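Local coordinates for protein YCAC GENE product (Escherichia coli, PDB 1YAC) that is a hydrolase of unknown specificity that assembles into an octamer and has the alpha-beta-alpha sandwich of the isochorismatase family, at the interface of chains A and B. Sequence-based numbering; all coordinates share one arbitrary frame. Chains: chain A/B, YCAC GENE product.

The interface of chains A and B. Residues chain A 116, 144, 146-147, 150; chain B 35, 137-138, 164.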
# COMPACT_ATOMS: atom_id res chain seq x y z
N GLU A 116 -20.03 -5.30 -8.57
CA GLU A 116 -20.37 -4.63 -9.83
C GLU A 116 -21.43 -5.35 -10.70
O GLU A 116 -21.85 -4.82 -11.73
CB GLU A 116 -19.12 -4.35 -10.66
CG GLU A 116 -18.52 -5.59 -11.37
CD GLU A 116 -17.58 -6.43 -10.51
OE1 GLU A 116 -17.70 -6.40 -9.27
OE2 GLU A 116 -16.72 -7.13 -11.09
N ASN A 144 -11.24 -6.69 -7.21
CA ASN A 144 -10.20 -5.77 -6.77
C ASN A 144 -10.78 -4.37 -6.59
O ASN A 144 -11.98 -4.17 -6.78
CB ASN A 144 -9.04 -5.77 -7.79
CG ASN A 144 -9.51 -5.48 -9.21
OD1 ASN A 144 -10.02 -4.39 -9.49
ND2 ASN A 144 -9.37 -6.46 -10.12
N ILE A 146 -10.38 -1.66 -8.36
CA ILE A 146 -10.87 -1.04 -9.58
C ILE A 146 -12.31 -1.50 -9.89
O ILE A 146 -13.17 -0.67 -10.17
CB ILE A 146 -9.97 -1.34 -10.79
CG1 ILE A 146 -8.62 -0.63 -10.61
CG2 ILE A 146 -10.65 -0.90 -12.10
CD1 ILE A 146 -7.62 -0.88 -11.74
N THR A 147 -12.57 -2.80 -9.80
CA THR A 147 -13.91 -3.31 -10.09
C THR A 147 -14.88 -2.77 -9.04
O THR A 147 -16.03 -2.42 -9.35
CB THR A 147 -13.98 -4.86 -10.17
OG1 THR A 147 -13.55 -5.45 -8.93
CG2 THR A 147 -13.08 -5.37 -11.31
N SER A 150 -15.27 1.33 -9.49
CA SER A 150 -16.01 1.60 -10.72
C SER A 150 -17.51 1.40 -10.44
O SER A 150 -18.35 2.23 -10.82
CB SER A 150 -15.53 0.68 -11.85
OG SER A 150 -14.22 1.06 -12.28
N LYS B 35 -2.16 -8.90 -14.97
CA LYS B 35 -3.59 -8.59 -14.87
C LYS B 35 -4.05 -7.78 -16.09
O LYS B 35 -5.08 -8.08 -16.69
CB LYS B 35 -3.87 -7.79 -13.59
CG LYS B 35 -5.34 -7.40 -13.45
CD LYS B 35 -5.62 -6.66 -12.14
CE LYS B 35 -5.26 -7.52 -10.94
NZ LYS B 35 -5.98 -8.84 -10.98
N THR B 137 -12.74 0.27 -17.36
CA THR B 137 -11.63 0.80 -16.56
C THR B 137 -10.51 -0.18 -16.25
O THR B 137 -9.40 0.24 -15.92
CB THR B 137 -12.14 1.42 -15.25
OG1 THR B 137 -12.78 0.41 -14.46
CG2 THR B 137 -13.14 2.54 -15.53
N ASP B 138 -10.82 -1.48 -16.27
CA ASP B 138 -9.77 -2.46 -16.01
C ASP B 138 -9.08 -2.99 -17.27
O ASP B 138 -8.17 -3.82 -17.18
CB ASP B 138 -10.24 -3.57 -15.05
CG ASP B 138 -11.33 -4.45 -15.62
OD1 ASP B 138 -11.92 -4.11 -16.68
OD2 ASP B 138 -11.61 -5.49 -15.00
N THR B 164 -16.27 -2.62 -15.64
CA THR B 164 -15.09 -3.47 -15.74
C THR B 164 -15.49 -4.65 -16.62
O THR B 164 -16.69 -4.95 -16.73
CB THR B 164 -14.54 -3.84 -14.33
OG1 THR B 164 -15.61 -4.13 -13.44
CG2 THR B 164 -13.76 -2.64 -13.77
O HOH W 1 -17.07 -2.36 -11.96
O HOH W 2 -15.96 -6.65 -13.53
O HOH W 3 -9.70 -6.43 -13.17
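The first turns of helix 145-158 of chain A, with the start of helix 115-128 beside them, meet loop residues B:Thr137, B:Asp138 and B:Thr164 of chain B, while B:Lys35 of helix 33-49 lies at the margin. Both chains are isochorismatase-family subunits of the octamer; the residues they contribute to this patch differ, and the whole interface, of which it is a part, is not an exact two-fold.

A:Ser150 and B:Thr137 meet tip to tip in a direct hydrogen bond, hydroxyl OG to hydroxyl OG1 at 2.7 Å. A:Ser150 OG thus has two partners, since it also donates to the backbone O of A:Ile146 one turn earlier; the bond across the interface has no assigned direction. Beside this hydroxyl pair, A:Ile146 and B:Thr137 run past each other in opposite senses. The A:Ile146 branch methyl CG2, anti to its backbone N, lies 3.4 Å from B:Thr137 OG1 and reaches the B:Thr164 methyl CG2 at 3.9 Å.

A:Thr147 and B:Thr164 cross at about a right angle, with A:Thr147 CG2 3.7 Å from B:Thr164 CB. With chi1 at 59°, A:Thr147 turns OG1 back to its own chain and the methyl toward chain B. OG1 accepts from A:Asn144 N and donates to A:Asn144 O, while A:Asn144 OD1 accepts from A:Thr147 N at 3.0 Å (160° at H), the reciprocal pattern of a helix N-cap. An alanine in place of A:Thr147 would probably leave A:Asn144 N without this side-chain acceptor and open a gap against B:Thr164.

Water extends the contact: B:Thr164 OG1 binds water 1, held by A:Thr147 O, and water 2, which lies 2.6 Å from the carboxylate oxygen OE2 of A:Glu116. Water 3 joins amide ND2 of A:Asn144 to carboxylate OD2 of B:Asp138, 2.8 Å from the latter.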